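PDB 4JX2: DUF5624 domain-containing protein from Legionella pneumophila subsp. pneumophila, which is of unknown function but is probably secreted, apparently by way of a signal peptide, and belongs to the DUF5624 family. Local coordinates for residues Ile251-Val263 with Lys290-Val304. Residues are numbered along the deposited sequence; the frame is centred on the assembly and turned at random.
Sequences IDWPHAKVIIRFV and KLATDRIYITPYAAV
Arg295 reaches across to the backbone just ahead of strand 257-262. Arg295 NE bonds to Ala256 O at 2.9 Å, and that oxygen lies at the edge of the guanidinium, near its plane. NH2 adds weak bonds to Ala256 O and His255 O. Pro254 O sits over one face of the same group. The Arg295 side chain bends at chi3 (65°), which turns the guanidinium back onto these carbonyls.

The strands then run parallel, their short axes 22° apart. Val258 N bonds to Arg295 O, and Tyr297 N returns to Val258 O at 2.9 Å. Ile260 N donates to Tyr297 O, and Thr299 N to Ile260 O. This is the pairing of a beta-alpha-beta unit, in which helix 279-286 connects the two strands. Strand 296-298 is the outermost on this side of the sheet within the chain, while strand 79-84 pairs with the other edge of 257-262.

Val258, Ile260, Ile296 and Ile298 share one sheet face, where helix 279-286 meets Ile260 and Leu291. Ile260 CD1 meets Ile296 CG2 at 3.7 Å, their side chains crossing obliquely. Val258 CG2 touches Leu291 CD2 at 3.8 Å. The other branch of the leucine, CD1, packs against Ala256 CB. On the opposite face Ile259 CG2 lies against the Thr299 side chain. Tyr297 also lies there, and its hydroxyl bonds to Arg333 and His330 of helix 315-339.

Past the end of strand 296-298, Arg261 reaches along the type I turn from Thr299 to Ala302. CG is anti to the backbone N (chi1 -170°) and passes beside Thr299 O. Arg261 NE then bonds to Ala302 O at 3.0 Å, in the guanidinium plane. Val304 CG2 stands over the centre of one guanidinium face, 3.6 Å from Arg261 CZ.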
loop_
_atom_site.group_PDB
_atom_site.type_symbol
_atom_site.label_atom_id
_atom_site.label_comp_id
_atom_site.label_asym_id
_atom_site.label_seq_id
_atom_site.Cartn_x
_atom_site.Cartn_y
_atom_site.Cartn_z
ATOM N N ILE A 251 2.658 -9.642 27.190
ATOM C CA ILE A 251 2.429 -9.972 25.780
ATOM C C ILE A 251 3.260 -11.189 25.375
ATOM O O ILE A 251 4.475 -11.227 25.593
ATOM C CB ILE A 251 2.653 -8.769 24.812
ATOM C CG1 ILE A 251 1.615 -7.656 25.123
ATOM C CG2 ILE A 251 2.571 -9.225 23.315
ATOM C CD1 ILE A 251 1.872 -6.382 24.561
ATOM N N ASP A 252 2.588 -12.180 24.776
ATOM C CA ASP A 252 3.220 -13.383 24.242
ATOM C C ASP A 252 3.566 -13.080 22.794
ATOM O O ASP A 252 2.800 -13.415 21.878
ATOM C CB ASP A 252 2.293 -14.607 24.392
ATOM C CG ASP A 252 2.910 -15.934 23.988
ATOM O OD1 ASP A 252 4.161 -16.071 24.079
ATOM O OD2 ASP A 252 2.142 -16.856 23.631
ATOM N N TRP A 253 4.701 -12.374 22.601
ATOM C CA TRP A 253 5.175 -11.869 21.313
ATOM C C TRP A 253 5.255 -12.925 20.199
ATOM O O TRP A 253 4.781 -12.608 19.110
ATOM C CB TRP A 253 6.507 -11.130 21.447
ATOM C CG TRP A 253 6.361 -9.818 22.160
ATOM C CD1 TRP A 253 6.728 -9.538 23.444
ATOM C CD2 TRP A 253 5.730 -8.629 21.655
ATOM N NE1 TRP A 253 6.413 -8.234 23.756
ATOM C CE2 TRP A 253 5.823 -7.645 22.667
ATOM C CE3 TRP A 253 5.159 -8.274 20.416
ATOM C CZ2 TRP A 253 5.335 -6.343 22.491
ATOM C CZ3 TRP A 253 4.702 -6.977 20.235
ATOM C CH2 TRP A 253 4.763 -6.035 21.270
ATOM N N PRO A 254 5.760 -14.174 20.382
ATOM C CA PRO A 254 5.789 -15.108 19.231
ATOM C C PRO A 254 4.409 -15.409 18.618
ATOM O O PRO A 254 4.352 -15.806 17.454
ATOM C CB PRO A 254 6.395 -16.373 19.825
ATOM C CG PRO A 254 7.133 -15.919 21.007
ATOM C CD PRO A 254 6.376 -14.793 21.575
ATOM N N HIS A 255 3.311 -15.183 19.383
ATOM C CA HIS A 255 1.944 -15.452 18.949
ATOM C C HIS A 255 1.101 -14.205 18.723
ATOM O O HIS A 255 -0.084 -14.330 18.396
ATOM C CB HIS A 255 1.238 -16.373 19.940
ATOM C CG HIS A 255 1.826 -17.737 19.939
ATOM N ND1 HIS A 255 2.482 -18.231 21.043
ATOM C CD2 HIS A 255 1.905 -18.641 18.934
ATOM C CE1 HIS A 255 2.897 -19.436 20.700
ATOM N NE2 HIS A 255 2.576 -19.724 19.436
ATOM N N ALA A 256 1.711 -13.015 18.839
ATOM C CA ALA A 256 1.052 -11.725 18.602
ATOM C C ALA A 256 0.607 -11.611 17.131
ATOM O O ALA A 256 1.196 -12.227 16.247
ATOM C CB ALA A 256 1.981 -10.577 18.977
ATOM N N LYS A 257 -0.480 -10.878 16.898
ATOM C CA LYS A 257 -1.067 -10.657 15.587
ATOM C C LYS A 257 -1.078 -9.144 15.359
ATOM O O LYS A 257 -1.869 -8.459 15.995
ATOM C CB LYS A 257 -2.480 -11.286 15.550
ATOM C CG LYS A 257 -2.465 -12.795 15.766
ATOM C CD LYS A 257 -3.817 -13.373 16.111
ATOM C CE LYS A 257 -3.787 -14.882 16.021
ATOM N NZ LYS A 257 -5.060 -15.490 16.481
ATOM N N VAL A 258 -0.147 -8.609 14.525
ATOM C CA VAL A 258 -0.008 -7.159 14.320
ATOM C C VAL A 258 -0.638 -6.730 12.993
ATOM O O VAL A 258 -0.324 -7.284 11.929
ATOM C CB VAL A 258 1.459 -6.658 14.459
ATOM C CG1 VAL A 258 1.539 -5.148 14.386
ATOM C CG2 VAL A 258 2.066 -7.132 15.776
ATOM N N ILE A 259 -1.547 -5.730 13.089
ATOM C CA ILE A 259 -2.257 -5.094 11.980
ATOM C C ILE A 259 -1.886 -3.621 11.986
ATOM O O ILE A 259 -2.059 -2.936 13.006
ATOM C CB ILE A 259 -3.797 -5.315 12.050
ATOM C CG1 ILE A 259 -4.158 -6.772 11.692
ATOM C CG2 ILE A 259 -4.572 -4.282 11.181
ATOM C CD1 ILE A 259 -5.546 -7.158 12.054
ATOM N N ILE A 260 -1.372 -3.141 10.845
ATOM C CA ILE A 260 -1.000 -1.740 10.666
ATOM C C ILE A 260 -1.892 -1.120 9.580
ATOM O O ILE A 260 -1.827 -1.512 8.417
ATOM C CB ILE A 260 0.512 -1.558 10.371
ATOM C CG1 ILE A 260 1.375 -2.092 11.559
ATOM C CG2 ILE A 260 0.817 -0.089 10.043
ATOM C CD1 ILE A 260 2.840 -2.261 11.312
ATOM N N ARG A 261 -2.739 -0.171 9.993
ATOM C CA ARG A 261 -3.636 0.655 9.172
ATOM C C ARG A 261 -3.487 2.084 9.724
ATOM O O ARG A 261 -4.450 2.767 10.052
ATOM C CB ARG A 261 -5.081 0.113 9.213
ATOM C CG ARG A 261 -6.020 0.772 8.211
ATOM C CD ARG A 261 -7.317 1.123 8.906
ATOM N NE ARG A 261 -8.260 1.830 8.044
ATOM C CZ ARG A 261 -8.360 3.151 7.974
ATOM N NH1 ARG A 261 -7.563 3.922 8.696
ATOM N NH2 ARG A 261 -9.257 3.711 7.175
ATOM N N PHE A 262 -2.228 2.488 9.888
ATOM C CA PHE A 262 -1.819 3.765 10.448
ATOM C C PHE A 262 -1.775 4.869 9.383
ATOM O O PHE A 262 -1.125 4.723 8.338
ATOM C CB PHE A 262 -0.455 3.602 11.102
ATOM C CG PHE A 262 0.038 4.830 11.817
ATOM C CD1 PHE A 262 -0.291 5.054 13.152
ATOM C CD2 PHE A 262 0.880 5.734 11.179
ATOM C CE1 PHE A 262 0.213 6.156 13.825
ATOM C CE2 PHE A 262 1.354 6.861 11.844
ATOM C CZ PHE A 262 1.036 7.051 13.164
ATOM N N VAL A 263 -2.455 5.989 9.685
ATOM C CA VAL A 263 -2.585 7.145 8.808
ATOM C C VAL A 263 -1.959 8.372 9.480
ATOM O O VAL A 263 -2.422 8.816 10.545
ATOM C CB VAL A 263 -4.053 7.438 8.377
ATOM C CG1 VAL A 263 -4.088 8.348 7.149
ATOM C CG2 VAL A 263 -4.848 6.156 8.140
ATOM N N LYS A 290 11.450 -11.157 19.161
ATOM C CA LYS A 290 10.808 -12.447 19.415
ATOM C C LYS A 290 9.548 -12.608 18.531
ATOM O O LYS A 290 9.010 -13.709 18.440
ATOM C CB LYS A 290 10.469 -12.619 20.909
ATOM C CG LYS A 290 11.683 -12.627 21.845
ATOM C CD LYS A 290 11.260 -12.491 23.312
ATOM C CE LYS A 290 12.428 -12.639 24.273
ATOM N NZ LYS A 290 12.049 -13.321 25.547
ATOM N N LEU A 291 9.105 -11.523 17.866
ATOM C CA LEU A 291 7.959 -11.538 16.957
ATOM C C LEU A 291 8.429 -11.597 15.514
ATOM O O LEU A 291 9.160 -10.720 15.062
ATOM C CB LEU A 291 7.034 -10.320 17.170
ATOM C CG LEU A 291 5.956 -10.077 16.102
ATOM C CD1 LEU A 291 4.782 -11.063 16.224
ATOM C CD2 LEU A 291 5.467 -8.667 16.166
ATOM N N ALA A 292 7.993 -12.644 14.795
ATOM C CA ALA A 292 8.291 -12.884 13.379
ATOM C C ALA A 292 7.675 -11.776 12.547
ATOM O O ALA A 292 6.528 -11.391 12.768
ATOM C CB ALA A 292 7.750 -14.242 12.951
ATOM N N THR A 293 8.452 -11.241 11.616
ATOM C CA THR A 293 8.041 -10.125 10.769
ATOM C C THR A 293 6.861 -10.506 9.853
ATOM O O THR A 293 6.068 -9.629 9.522
ATOM C CB THR A 293 9.235 -9.577 9.996
ATOM O OG1 THR A 293 9.814 -10.638 9.241
ATOM C CG2 THR A 293 10.291 -8.983 10.924
ATOM N N ASP A 294 6.698 -11.790 9.504
ATOM C CA ASP A 294 5.578 -12.243 8.655
ATOM C C ASP A 294 4.231 -12.215 9.406
ATOM O O ASP A 294 3.197 -12.465 8.797
ATOM C CB ASP A 294 5.838 -13.657 8.100
ATOM C CG ASP A 294 5.962 -14.701 9.197
ATOM O OD1 ASP A 294 4.912 -15.226 9.641
ATOM O OD2 ASP A 294 7.107 -14.954 9.651
ATOM N N ARG A 295 4.252 -11.957 10.730
ATOM C CA ARG A 295 3.060 -11.871 11.578
ATOM C C ARG A 295 2.558 -10.412 11.664
ATOM O O ARG A 295 1.545 -10.145 12.329
ATOM C CB ARG A 295 3.366 -12.449 12.964
ATOM C CG ARG A 295 3.662 -13.947 12.908
ATOM C CD ARG A 295 3.746 -14.584 14.270
ATOM N NE ARG A 295 2.464 -14.534 14.974
ATOM C CZ ARG A 295 1.521 -15.463 14.883
ATOM N NH1 ARG A 295 1.703 -16.535 14.121
ATOM N NH2 ARG A 295 0.387 -15.334 15.558
ATOM N N ILE A 296 3.254 -9.487 10.946
ATOM C CA ILE A 296 2.981 -8.053 10.841
ATOM C C ILE A 296 2.412 -7.760 9.462
ATOM O O ILE A 296 3.130 -7.884 8.468
ATOM C CB ILE A 296 4.263 -7.214 11.120
ATOM C CG1 ILE A 296 4.874 -7.539 12.504
ATOM C CG2 ILE A 296 3.975 -5.719 10.971
ATOM C CD1 ILE A 296 6.332 -7.274 12.627
ATOM N N TYR A 297 1.127 -7.363 9.389
ATOM C CA TYR A 297 0.487 -7.084 8.100
ATOM C C TYR A 297 0.042 -5.642 8.022
ATOM O O TYR A 297 -0.583 -5.143 8.957
ATOM C CB TYR A 297 -0.711 -8.039 7.851
ATOM C CG TYR A 297 -0.305 -9.496 7.710
ATOM C CD1 TYR A 297 0.309 -9.961 6.549
ATOM C CD2 TYR A 297 -0.503 -10.400 8.748
ATOM C CE1 TYR A 297 0.715 -11.287 6.426
ATOM C CE2 TYR A 297 -0.096 -11.729 8.639
ATOM C CZ TYR A 297 0.496 -12.171 7.470
ATOM O OH TYR A 297 0.916 -13.473 7.369
ATOM N N ILE A 298 0.405 -4.960 6.918
ATOM C CA ILE A 298 -0.032 -3.597 6.654
ATOM C C ILE A 298 -1.273 -3.759 5.804
ATOM O O ILE A 298 -1.169 -4.216 4.667
ATOM C CB ILE A 298 1.053 -2.687 6.025
ATOM C CG1 ILE A 298 2.309 -2.627 6.943
ATOM C CG2 ILE A 298 0.469 -1.271 5.758
ATOM C CD1 ILE A 298 3.440 -2.001 6.374
ATOM N N THR A 299 -2.450 -3.471 6.385
ATOM C CA THR A 299 -3.744 -3.659 5.743
ATOM C C THR A 299 -4.448 -2.296 5.573
ATOM O O THR A 299 -5.392 -1.999 6.319
ATOM C CB THR A 299 -4.578 -4.663 6.566
ATOM O OG1 THR A 299 -4.748 -4.143 7.881
ATOM C CG2 THR A 299 -3.941 -6.055 6.623
ATOM N N PRO A 300 -4.050 -1.470 4.563
ATOM C CA PRO A 300 -4.645 -0.126 4.446
ATOM C C PRO A 300 -6.156 -0.090 4.164
ATOM O O PRO A 300 -6.809 0.920 4.461
ATOM C CB PRO A 300 -3.851 0.505 3.303
ATOM C CG PRO A 300 -2.535 -0.207 3.335
ATOM C CD PRO A 300 -2.955 -1.630 3.589
ATOM N N TYR A 301 -6.718 -1.192 3.668
ATOM C CA TYR A 301 -8.133 -1.206 3.345
ATOM C C TYR A 301 -8.966 -1.926 4.412
ATOM O O TYR A 301 -10.173 -2.092 4.230
ATOM C CB TYR A 301 -8.359 -1.762 1.937
ATOM C CG TYR A 301 -7.668 -0.934 0.871
ATOM C CD1 TYR A 301 -7.982 0.416 0.687
ATOM C CD2 TYR A 301 -6.694 -1.494 0.049
ATOM C CE1 TYR A 301 -7.329 1.189 -0.275
ATOM C CE2 TYR A 301 -6.075 -0.745 -0.951
ATOM C CZ TYR A 301 -6.377 0.602 -1.096
ATOM O OH TYR A 301 -5.749 1.332 -2.085
ATOM N N ALA A 302 -8.357 -2.258 5.560
ATOM C CA ALA A 302 -9.117 -2.835 6.649
ATOM C C ALA A 302 -10.103 -1.795 7.167
ATOM O O ALA A 302 -9.763 -0.603 7.254
ATOM C CB ALA A 302 -8.191 -3.274 7.766
ATOM N N ALA A 303 -11.334 -2.235 7.469
ATOM C CA ALA A 303 -12.365 -1.370 8.017
ATOM C C ALA A 303 -12.045 -0.943 9.461
ATOM O O ALA A 303 -11.406 -1.684 10.209
ATOM C CB ALA A 303 -13.686 -2.100 7.996
ATOM N N VAL A 304 -12.519 0.245 9.844
ATOM C CA VAL A 304 -12.475 0.772 11.209
ATOM C C VAL A 304 -13.855 0.372 11.810
ATOM O O VAL A 304 -14.884 0.958 11.478
ATOM C CB VAL A 304 -12.174 2.290 11.222
ATOM C CG1 VAL A 304 -12.174 2.839 12.638
ATOM C CG2 VAL A 304 -10.848 2.581 10.527
#